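Local structure of Di-haem cytochrome c peroxidase family protein (Burkholderia thailandensis E264, 6NX0) at residues P284-G289 against L450-R455; A328-R333 against R406-R411; Y397-T402 against T438-T443. The protein is a diheme enzyme of the cytochrome c peroxidase/MauG family that displays an unusually stable bis-Fe(IV) state and probably acts as a peroxidase. One frame throughout, in Å; residues are numbered along the deposited sequence.

Contact 1. Residues P284-G289 against L450-R455; sequences PQEMRG and LVAFLR
G289 and E286 on one helix face F453, A452 and L450 on another, and the pair shows how two helices of a cytochrome c domain can cross closely where one of them offers bare backbone. The short axes of 284-289 and 450-455 pass 7.1 Å apart at a crossing angle of -102°. G289 has no side chain, and F453 CB packs directly against its backbone; the CA atoms of G289 and L450 come within 4.2 Å. F453 CB rests 3.8 Å from G289 C and equally near E286 O. With F453 CG anti to the backbone N (chi1 170°), the base of the ring still lies near these two atoms, while its far part leads away. L450 starts out pointing away, yet its CD2 branch returns to lie 3.5 Å from G289 O. This leucine also lies about 4 Å, side chain to nearest atoms, from heme c and from C301, which is covalently bound to it, so the crossing backs the heme pocket. On the other flank the methyl of A452 is directed at the first helix and meets Q285 CD at 3.6 Å, with the extended Q285 chain laid past it to where its NE2 bonds D449. No direct hydrogen bond joins the segments; instead a water donates to both E286 OE2 (2.6 Å) and A452 O (2.8 Å). E286 OE1 pairs with R271. Around the crossing, F453 also meets F293 further along helix 284-293, and helix 390-399 packs on the second helix through V394, which touches both L450 and L454, and through R391 and L390.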
loop_
_atom_site.group_PDB
_atom_site.type_symbol
_atom_site.label_atom_id
_atom_site.label_comp_id
_atom_site.label_asym_id
_atom_site.label_seq_id
_atom_site.Cartn_x
_atom_site.Cartn_y
_atom_site.Cartn_z
ATOM N N PRO A 284 14.799 23.334 -10.052
ATOM C CA PRO A 284 15.056 23.954 -8.748
ATOM C C PRO A 284 13.927 23.739 -7.744
ATOM O O PRO A 284 14.205 23.435 -6.576
ATOM C CB PRO A 284 15.258 25.428 -9.112
ATOM C CG PRO A 284 15.876 25.353 -10.487
ATOM C CD PRO A 284 15.184 24.214 -11.174
ATOM N N GLN A 285 12.668 23.885 -8.164
ATOM C CA GLN A 285 11.556 23.649 -7.247
ATOM C C GLN A 285 11.546 22.213 -6.754
ATOM O O GLN A 285 11.310 21.968 -5.566
ATOM C CB GLN A 285 10.228 23.974 -7.916
ATOM C CG GLN A 285 9.049 23.650 -7.013
ATOM C CD GLN A 285 7.716 23.953 -7.633
ATOM O OE1 GLN A 285 7.501 23.715 -8.827
ATOM N NE2 GLN A 285 6.795 24.460 -6.823
ATOM N N GLU A 286 11.737 21.251 -7.656
ATOM C CA GLU A 286 11.765 19.840 -7.243
ATOM C C GLU A 286 12.884 19.591 -6.238
ATOM O O GLU A 286 12.703 18.859 -5.251
ATOM C CB GLU A 286 11.890 18.928 -8.475
ATOM C CG GLU A 286 10.609 18.909 -9.339
ATOM C CD GLU A 286 10.809 18.444 -10.763
ATOM O OE1 GLU A 286 11.960 18.226 -11.179
ATOM O OE2 GLU A 286 9.787 18.255 -11.468
ATOM N N MET A 287 14.043 20.222 -6.448
ATOM C CA MET A 287 15.131 20.111 -5.481
ATOM C C MET A 287 14.773 20.769 -4.146
ATOM O O MET A 287 15.152 20.251 -3.086
ATOM C CB MET A 287 16.413 20.719 -6.074
ATOM C CG MET A 287 16.981 19.951 -7.262
ATOM S SD MET A 287 17.369 18.227 -6.942
ATOM C CE MET A 287 18.750 18.377 -5.798
ATOM N N ARG A 288 14.051 21.894 -4.150
ATOM C CA ARG A 288 13.594 22.451 -2.873
ATOM C C ARG A 288 12.695 21.465 -2.155
ATOM O O ARG A 288 12.772 21.312 -0.929
ATOM C CB ARG A 288 12.862 23.771 -3.064
ATOM C CG ARG A 288 13.748 24.910 -3.486
ATOM C CD ARG A 288 13.064 26.235 -3.272
ATOM N NE ARG A 288 11.785 26.374 -3.957
ATOM C CZ ARG A 288 11.652 26.725 -5.238
ATOM N NH1 ARG A 288 12.726 26.957 -5.990
ATOM N NH2 ARG A 288 10.447 26.830 -5.771
ATOM N N GLY A 289 11.792 20.828 -2.895
ATOM C CA GLY A 289 10.901 19.857 -2.275
ATOM C C GLY A 289 11.635 18.653 -1.717
ATOM O O GLY A 289 11.289 18.154 -0.646
ATOM N N LEU A 450 6.937 20.359 -1.999
ATOM C CA LEU A 450 6.847 18.933 -1.704
ATOM C C LEU A 450 6.016 18.200 -2.752
ATOM O O LEU A 450 6.416 17.128 -3.224
ATOM C CB LEU A 450 6.257 18.722 -0.316
ATOM C CG LEU A 450 7.228 18.939 0.857
ATOM C CD1 LEU A 450 6.466 19.089 2.174
ATOM C CD2 LEU A 450 8.216 17.822 0.939
ATOM N N VAL A 451 4.875 18.773 -3.145
ATOM C CA VAL A 451 4.089 18.178 -4.233
ATOM C C VAL A 451 4.916 18.078 -5.511
ATOM O O VAL A 451 4.922 17.043 -6.182
ATOM C CB VAL A 451 2.801 18.983 -4.453
ATOM C CG1 VAL A 451 2.074 18.522 -5.727
ATOM C CG2 VAL A 451 1.908 18.901 -3.244
ATOM N N ALA A 452 5.643 19.145 -5.860
ATOM C CA ALA A 452 6.489 19.085 -7.048
ATOM C C ALA A 452 7.490 17.936 -6.962
ATOM O O ALA A 452 7.720 17.208 -7.932
ATOM C CB ALA A 452 7.224 20.413 -7.236
ATOM N N PHE A 453 8.088 17.726 -5.782
ATOM C CA PHE A 453 9.001 16.610 -5.656
ATOM C C PHE A 453 8.280 15.272 -5.809
ATOM O O PHE A 453 8.771 14.381 -6.497
ATOM C CB PHE A 453 9.728 16.683 -4.317
ATOM C CG PHE A 453 10.494 15.459 -4.028
ATOM C CD1 PHE A 453 11.562 15.094 -4.819
ATOM C CD2 PHE A 453 10.124 14.623 -2.975
ATOM C CE1 PHE A 453 12.251 13.919 -4.577
ATOM C CE2 PHE A 453 10.809 13.452 -2.725
ATOM C CZ PHE A 453 11.865 13.089 -3.520
ATOM N N LEU A 454 7.115 15.102 -5.175
ATOM C CA LEU A 454 6.426 13.812 -5.284
ATOM C C LEU A 454 6.065 13.489 -6.724
ATOM O O LEU A 454 5.997 12.316 -7.105
ATOM C CB LEU A 454 5.182 13.805 -4.406
ATOM C CG LEU A 454 5.489 13.862 -2.898
ATOM C CD1 LEU A 454 4.172 13.913 -2.107
ATOM C CD2 LEU A 454 6.370 12.683 -2.471
ATOM N N ARG A 455 5.822 14.511 -7.538
ATOM C CA ARG A 455 5.493 14.260 -8.934
ATOM C C ARG A 455 6.681 13.710 -9.725
ATOM O O ARG A 455 6.479 13.103 -10.781
ATOM C CB ARG A 455 4.952 15.560 -9.546
ATOM C CG ARG A 455 3.613 16.000 -8.989
ATOM C CD ARG A 455 3.312 17.492 -9.311
ATOM N NE ARG A 455 3.303 17.737 -10.757
ATOM C CZ ARG A 455 2.255 17.536 -11.555
ATOM N NH1 ARG A 455 1.110 17.093 -11.060
ATOM N NH2 ARG A 455 2.371 17.777 -12.866
HETATM O O HOH W 1 7.401 18.184 -10.543
#

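Contact 2. Residues A328-R333 against R406-R411; sequences AVPRNR and RWYHGR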
loop_
_atom_site.group_PDB
_atom_site.type_symbol
_atom_site.label_atom_id
_atom_site.label_comp_id
_atom_site.label_asym_id
_atom_site.label_seq_id
_atom_site.Cartn_x
_atom_site.Cartn_y
_atom_site.Cartn_z
ATOM N N ALA A 328 -3.556 9.235 11.821
ATOM C CA ALA A 328 -4.942 9.623 12.101
ATOM C C ALA A 328 -5.528 10.542 11.020
ATOM O O ALA A 328 -6.048 11.622 11.299
ATOM C CB ALA A 328 -5.041 10.286 13.478
ATOM N N VAL A 329 -5.490 10.087 9.775
ATOM C CA VAL A 329 -6.150 10.878 8.731
ATOM C C VAL A 329 -7.652 10.981 9.002
ATOM O O VAL A 329 -8.236 10.154 9.730
ATOM C CB VAL A 329 -5.882 10.328 7.318
ATOM C CG1 VAL A 329 -4.402 10.249 7.039
ATOM C CG2 VAL A 329 -6.577 8.999 7.111
ATOM N N PRO A 330 -8.316 11.998 8.455
ATOM C CA PRO A 330 -9.734 12.214 8.764
ATOM C C PRO A 330 -10.619 11.060 8.320
ATOM O O PRO A 330 -10.329 10.352 7.353
ATOM C CB PRO A 330 -10.080 13.489 7.991
ATOM C CG PRO A 330 -8.747 14.186 7.816
ATOM C CD PRO A 330 -7.766 13.074 7.622
ATOM N N ARG A 331 -11.727 10.902 9.043
ATOM C CA ARG A 331 -12.723 9.902 8.691
ATOM C C ARG A 331 -13.311 10.181 7.313
ATOM O O ARG A 331 -13.662 11.320 6.975
ATOM C CB ARG A 331 -13.831 9.906 9.740
ATOM C CG ARG A 331 -14.856 8.762 9.613
ATOM C CD ARG A 331 -15.748 8.830 10.831
ATOM N NE ARG A 331 -16.787 7.811 10.968
ATOM C CZ ARG A 331 -16.620 6.640 11.570
ATOM N NH1 ARG A 331 -15.415 6.274 12.019
ATOM N NH2 ARG A 331 -17.656 5.814 11.723
ATOM N N ASN A 332 -13.440 9.123 6.518
ATOM C CA ASN A 332 -14.150 9.202 5.246
ATOM C C ASN A 332 -15.606 8.878 5.541
ATOM O O ASN A 332 -15.971 7.709 5.698
ATOM C CB ASN A 332 -13.565 8.241 4.219
ATOM C CG ASN A 332 -14.283 8.328 2.889
ATOM O OD1 ASN A 332 -15.379 8.872 2.812
ATOM N ND2 ASN A 332 -13.677 7.808 1.844
ATOM N N ARG A 333 -16.430 9.920 5.642
ATOM C CA ARG A 333 -17.801 9.736 6.077
ATOM C C ARG A 333 -18.668 9.094 5.002
ATOM O O ARG A 333 -19.819 8.722 5.297
ATOM C CB ARG A 333 -18.373 11.083 6.525
ATOM C CG ARG A 333 -17.631 11.663 7.737
ATOM C CD ARG A 333 -17.989 13.125 7.980
ATOM N NE ARG A 333 -17.671 13.909 6.790
ATOM C CZ ARG A 333 -18.029 15.172 6.581
ATOM N NH1 ARG A 333 -18.723 15.837 7.494
ATOM N NH2 ARG A 333 -17.681 15.767 5.447
ATOM N N ARG A 406 -9.984 22.145 10.743
ATOM C CA ARG A 406 -9.968 22.171 9.283
ATOM C C ARG A 406 -10.032 20.762 8.708
ATOM O O ARG A 406 -10.633 20.544 7.651
ATOM C CB ARG A 406 -8.703 22.886 8.790
ATOM C CG ARG A 406 -8.371 22.784 7.288
ATOM C CD ARG A 406 -7.036 23.484 6.977
ATOM N NE ARG A 406 -6.535 23.249 5.616
ATOM C CZ ARG A 406 -5.383 23.735 5.136
ATOM N NH1 ARG A 406 -4.595 24.488 5.899
ATOM N NH2 ARG A 406 -5.012 23.470 3.886
ATOM N N TRP A 407 -9.424 19.803 9.395
ATOM C CA TRP A 407 -9.259 18.458 8.866
ATOM C C TRP A 407 -10.295 17.493 9.394
ATOM O O TRP A 407 -10.706 16.585 8.659
ATOM C CB TRP A 407 -7.849 17.939 9.197
ATOM C CG TRP A 407 -6.821 18.801 8.549
ATOM C CD1 TRP A 407 -6.075 19.778 9.140
ATOM C CD2 TRP A 407 -6.482 18.829 7.161
ATOM N NE1 TRP A 407 -5.289 20.400 8.211
ATOM C CE2 TRP A 407 -5.512 19.834 6.986
ATOM C CE3 TRP A 407 -6.893 18.092 6.047
ATOM C CZ2 TRP A 407 -4.946 20.118 5.750
ATOM C CZ3 TRP A 407 -6.322 18.365 4.825
ATOM C CH2 TRP A 407 -5.350 19.369 4.682
ATOM N N TYR A 408 -10.736 17.667 10.638
ATOM C CA TYR A 408 -11.592 16.689 11.295
ATOM C C TYR A 408 -13.033 17.171 11.372
ATOM O O TYR A 408 -13.725 16.965 12.373
ATOM C CB TYR A 408 -11.035 16.348 12.670
ATOM C CG TYR A 408 -9.646 15.733 12.594
ATOM C CD1 TYR A 408 -9.408 14.566 11.852
ATOM C CD2 TYR A 408 -8.570 16.315 13.251
ATOM C CE1 TYR A 408 -8.139 14.005 11.759
ATOM C CE2 TYR A 408 -7.307 15.765 13.171
ATOM C CZ TYR A 408 -7.091 14.599 12.435
ATOM O OH TYR A 408 -5.848 14.063 12.363
ATOM N N HIS A 409 -13.483 17.793 10.282
ATOM C CA HIS A 409 -14.885 18.164 10.104
ATOM C C HIS A 409 -15.372 18.957 11.315
ATOM O O HIS A 409 -16.443 18.712 11.872
ATOM C CB HIS A 409 -15.730 16.907 9.840
ATOM C CG HIS A 409 -15.177 16.036 8.746
ATOM N ND1 HIS A 409 -14.514 14.849 8.996
ATOM C CD2 HIS A 409 -15.164 16.193 7.400
ATOM C CE1 HIS A 409 -14.128 14.309 7.852
ATOM N NE2 HIS A 409 -14.507 15.107 6.866
ATOM N N GLY A 410 -14.536 19.908 11.743
ATOM C CA GLY A 410 -14.870 20.823 12.819
ATOM C C GLY A 410 -14.465 20.410 14.225
ATOM O O GLY A 410 -14.562 21.237 15.144
ATOM N N ARG A 411 -14.021 19.172 14.437
ATOM C CA ARG A 411 -13.660 18.704 15.766
ATOM C C ARG A 411 -12.244 19.170 16.115
ATOM O O ARG A 411 -11.447 19.492 15.233
ATOM C CB ARG A 411 -13.755 17.171 15.836
ATOM C CG ARG A 411 -14.945 16.564 15.059
ATOM C CD ARG A 411 -15.963 15.867 15.956
ATOM N NE ARG A 411 -15.441 14.650 16.575
ATOM C CZ ARG A 411 -15.855 13.410 16.304
ATOM N NH1 ARG A 411 -16.815 13.175 15.410
ATOM N NH2 ARG A 411 -15.300 12.389 16.938
#
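Two irregular segments meet here, 328-333, extended over V329-N332, and the 406-411 region, whose type I' beta turn from Y408 to R411 is closed by a bond from R411 N to Y408 O; the backbones come nearest at P330 and Y408, with CA atoms 5.5 Å apart. Within this cytochrome c domain the contact illustrates how loops can be joined by a few well-placed side chains. P330 is the central wedge. Its ring points into the partner, with CG 3.2 Å from W407 O and 4.1 Å from W407 CB, while Y408 CE1 lies 4.0 Å from the same CG. The tyrosine presents its edge to the first segment: P330 CA and V329 C lie near the ring plane, and A328 O lies in it. Y408 OH donates to A328 O at 2.7 Å, tilted 26° from the carbonyl plane. This bond holds the residue before V329, whose side chain touches heme c. F396 of helix 390-399 packs against V329, P330 and Y408, placing the contact beside that helix. At the exposed end R333 and H409 slide past each other in opposite directions. R333 bends at chi3 (-58°), which brings NE over the H409 ring; the guanidinium stacks on the imidazole with the planes at 23°, although the exact closeness of the stack is doubtful. R333 CD adds a CH-pi contact over the same ring. D415 accepts a bond from H409 ND1 and, through its other carboxylate oxygen, one from R331 N. On the edge of that ring, H409 CE1 approaches R331 O to 3.1 Å.

Contact 3. Residues Y397-T402 against T438-T443; sequences YNTRST and TPPAMT. With HEC (heme c), chain C.
N398 and M442 are joined by a two-bond side-chain-to-backbone bridge, in which one asparagine amide serves both backbone polar atoms, N and O, of M442 on a loop of this cytochrome c domain. N398 CG is anti to the backbone N (chi1 -163°), and the carboxamide beyond it reaches the loop. M442 N donates to N398 OD1 at 2.9 Å with an N-H...O angle of 141°, and N398 ND2 donates to M442 O at 2.9 Å on a straighter path (159°). The acceptor M442 O lies near the amide plane of N398, although ND2 itself stands above the carbonyl plane of M442. Gripped through both its oxygen and its nitrogen, the buried amide is fixed against a flip. Packing is close on this side: M442 CB and P440 CB each approach OD1, and P440 CB also lies 3.4 Å from N398 O. Beside that oxygen, at the junction, a water donates to N398 O and accepts from A441 N. Toward T402 and T438 the contact is looser and partly exposed. No direct hydrogen bond crosses there; T402 directs its CG2 methyl at T438 O, 3.5 Å away, while T399 CG2 merely lies alongside P440. The bridge falls one residue before T443, the N-cap of helix 444-455. Immediately before N398 comes Y397, whose ring end leads away from the loop; it is an axial ligand of the second heme c, with H305 as the other. HEC C4B lies over one face of its ring, toward the rim. The iron itself, HEC FE, is bound by Y397 OH at 2.0 Å.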
loop_
_atom_site.group_PDB
_atom_site.type_symbol
_atom_site.label_atom_id
_atom_site.label_comp_id
_atom_site.label_asym_id
_atom_site.label_seq_id
_atom_site.Cartn_x
_atom_site.Cartn_y
_atom_site.Cartn_z
ATOM N N TYR A 397 -0.318 17.035 6.777
ATOM C CA TYR A 397 0.788 16.935 7.726
ATOM C C TYR A 397 1.114 18.275 8.344
ATOM O O TYR A 397 1.486 18.342 9.522
ATOM C CB TYR A 397 2.029 16.384 7.053
ATOM C CG TYR A 397 1.921 14.930 6.709
ATOM C CD1 TYR A 397 2.209 13.957 7.658
ATOM C CD2 TYR A 397 1.547 14.524 5.436
ATOM C CE1 TYR A 397 2.124 12.618 7.341
ATOM C CE2 TYR A 397 1.467 13.185 5.108
ATOM C CZ TYR A 397 1.747 12.243 6.069
ATOM O OH TYR A 397 1.683 10.921 5.777
ATOM N N ASN A 398 0.977 19.348 7.574
ATOM C CA ASN A 398 1.427 20.640 8.063
ATOM C C ASN A 398 0.497 21.232 9.120
ATOM O O ASN A 398 0.972 21.915 10.039
ATOM C CB ASN A 398 1.571 21.607 6.891
ATOM C CG ASN A 398 2.402 22.812 7.232
ATOM O OD1 ASN A 398 3.372 22.723 7.990
ATOM N ND2 ASN A 398 2.031 23.965 6.657
ATOM N N THR A 399 -0.826 21.041 9.010
ATOM C CA THR A 399 -1.732 21.708 9.938
ATOM C C THR A 399 -2.708 20.764 10.648
ATOM O O THR A 399 -3.644 21.240 11.292
ATOM C CB THR A 399 -2.498 22.855 9.253
ATOM O OG1 THR A 399 -3.289 22.398 8.148
ATOM C CG2 THR A 399 -1.525 23.933 8.772
ATOM N N ARG A 400 -2.515 19.440 10.567
ATOM C CA ARG A 400 -3.296 18.522 11.396
ATOM C C ARG A 400 -3.288 18.954 12.858
ATOM O O ARG A 400 -4.334 18.992 13.518
ATOM C CB ARG A 400 -2.728 17.094 11.281
ATOM C CG ARG A 400 -3.569 16.039 12.030
ATOM C CD ARG A 400 -2.794 14.753 12.367
ATOM N NE ARG A 400 -2.023 14.913 13.579
ATOM C CZ ARG A 400 -1.225 13.992 14.091
ATOM N NH1 ARG A 400 -1.077 12.810 13.517
ATOM N NH2 ARG A 400 -0.569 14.261 15.200
ATOM N N SER A 401 -2.100 19.276 13.373
ATOM C CA SER A 401 -1.930 19.559 14.794
ATOM C C SER A 401 -2.254 21.004 15.148
ATOM O O SER A 401 -2.760 21.263 16.249
ATOM C CB SER A 401 -0.497 19.228 15.221
ATOM O OG SER A 401 0.467 20.050 14.574
ATOM N N THR A 402 -1.977 21.944 14.240
ATOM C CA THR A 402 -2.212 23.358 14.523
ATOM C C THR A 402 -3.648 23.784 14.236
ATOM O O THR A 402 -4.118 24.765 14.822
ATOM C CB THR A 402 -1.251 24.237 13.705
ATOM O OG1 THR A 402 -1.476 24.019 12.307
ATOM C CG2 THR A 402 0.191 23.931 14.040
ATOM N N THR A 438 0.705 27.683 17.710
ATOM C CA THR A 438 2.046 27.649 17.166
ATOM C C THR A 438 1.963 27.729 15.644
ATOM O O THR A 438 1.041 27.161 15.046
ATOM C CB THR A 438 2.764 26.358 17.576
ATOM O OG1 THR A 438 2.850 26.281 19.007
ATOM C CG2 THR A 438 4.184 26.281 16.979
ATOM N N PRO A 439 2.883 28.426 14.983
ATOM C CA PRO A 439 2.899 28.389 13.528
ATOM C C PRO A 439 3.173 26.980 13.056
ATOM O O PRO A 439 3.916 26.225 13.707
ATOM C CB PRO A 439 4.054 29.332 13.159
ATOM C CG PRO A 439 4.424 30.039 14.409
ATOM C CD PRO A 439 4.048 29.146 15.522
ATOM N N PRO A 440 2.610 26.582 11.920
ATOM C CA PRO A 440 2.992 25.294 11.342
ATOM C C PRO A 440 4.450 25.279 10.909
ATOM O O PRO A 440 5.087 26.319 10.690
ATOM C CB PRO A 440 2.044 25.144 10.146
ATOM C CG PRO A 440 1.596 26.505 9.834
ATOM C CD PRO A 440 1.569 27.248 11.126
ATOM N N ALA A 441 4.980 24.060 10.768
ATOM C CA ALA A 441 6.384 23.882 10.414
ATOM C C ALA A 441 6.717 24.452 9.036
ATOM O O ALA A 441 7.851 24.890 8.812
ATOM C CB ALA A 441 6.764 22.404 10.462
ATOM N N MET A 442 5.763 24.428 8.097
ATOM C CA MET A 442 6.006 24.769 6.700
ATOM C C MET A 442 5.055 25.856 6.215
ATOM O O MET A 442 3.969 26.061 6.762
ATOM C CB MET A 442 5.858 23.529 5.826
ATOM C CG MET A 442 6.983 22.568 5.996
ATOM S SD MET A 442 6.849 21.132 4.954
ATOM C CE MET A 442 5.515 20.266 5.732
ATOM N N THR A 443 5.463 26.552 5.141
ATOM C CA THR A 443 4.595 27.497 4.461
ATOM C C THR A 443 3.805 26.791 3.364
ATOM O O THR A 443 4.105 25.657 2.982
ATOM C CB THR A 443 5.409 28.600 3.821
ATOM O OG1 THR A 443 6.240 28.000 2.833
ATOM C CG2 THR A 443 6.294 29.299 4.856
HETATM FE FE HEC C . 3.210 10.003 4.943
HETATM C CHA HEC C . 0.560 8.187 3.748
HETATM C CHB HEC C . 3.170 11.944 2.110
HETATM C CHC HEC C . 5.390 12.219 6.394
HETATM C CHD HEC C . 3.551 7.897 7.606
HETATM N NA HEC C . 2.118 10.017 3.232
HETATM C C1A HEC C . 1.096 9.136 2.931
HETATM C C2A HEC C . 0.525 9.565 1.681
HETATM C C3A HEC C . 1.308 10.530 1.186
HETATM C C4A HEC C . 2.327 10.843 2.156
HETATM C CMA HEC C . 1.070 11.362 -0.072
HETATM C CAA HEC C . -0.622 8.842 0.938
HETATM C CBA HEC C . -0.085 7.760 0.018
HETATM C CGA HEC C . -1.133 6.911 -0.661
HETATM O O1A HEC C . -0.694 5.901 -1.292
HETATM O O2A HEC C . -2.355 7.032 -0.364
HETATM N NB HEC C . 4.126 11.710 4.377
HETATM C C1B HEC C . 4.009 12.316 3.124
HETATM C C2B HEC C . 4.840 13.507 3.117
HETATM C C3B HEC C . 5.408 13.639 4.314
HETATM C C4B HEC C . 5.004 12.485 5.106
HETATM C CMB HEC C . 5.041 14.408 1.872
HETATM C CAB HEC C . 6.278 14.800 4.859
HETATM C CBB HEC C . 5.493 16.131 4.816
HETATM N NC HEC C . 4.323 10.016 6.626
HETATM C C1C HEC C . 5.107 11.064 7.071
HETATM C C2C HEC C . 5.633 10.696 8.355
HETATM C C3C HEC C . 5.208 9.461 8.651
HETATM C C4C HEC C . 4.341 9.018 7.585
HETATM C CMC HEC C . 6.613 11.612 9.122
HETATM C CAC HEC C . 5.707 8.555 9.788
HETATM C CBC HEC C . 5.342 9.221 11.132
HETATM N ND HEC C . 2.264 8.320 5.521
HETATM C C1D HEC C . 2.569 7.615 6.690
HETATM C C2D HEC C . 1.546 6.633 6.895
HETATM C C3D HEC C . 0.582 6.772 5.782
HETATM C C4D HEC C . 1.113 7.803 4.933
HETATM C CMD HEC C . 1.433 5.628 8.037
HETATM C CAD HEC C . -0.710 5.969 5.578
HETATM C CBD HEC C . -1.808 6.640 6.380
HETATM C CGD HEC C . -3.170 6.158 5.949
HETATM O O1D HEC C . -3.266 5.473 4.902
HETATM O O2D HEC C . -4.174 6.617 6.569
HETATM O O HOH W 2 3.313 21.900 11.479
#

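Overall arrangement
Followed from the N terminus, the chain enters this region through helix 284-293, passes the loop 328-333, helix 390-399 and helix 404-407, and leaves it in helix 444-455. Contact 1 closes the longest loop, joining the first and last of these helices, and the other two contacts are nested inside it. Contact 2 closes the loop from 328-333 to 406-411 and contact 3 that from 397-402 to 438-443; they cross, because 397-402 lies between the segments of contact 2 and 406-411 between those of contact 3. They touch where W407 NE1 meets T399 OG1 in a probable hydrogen bond. Contact 3 also reaches contact 1, M442 SD packing on L450 CD1, and so connects contacts 1 and 2, whose nearest atoms are about 11 Å apart.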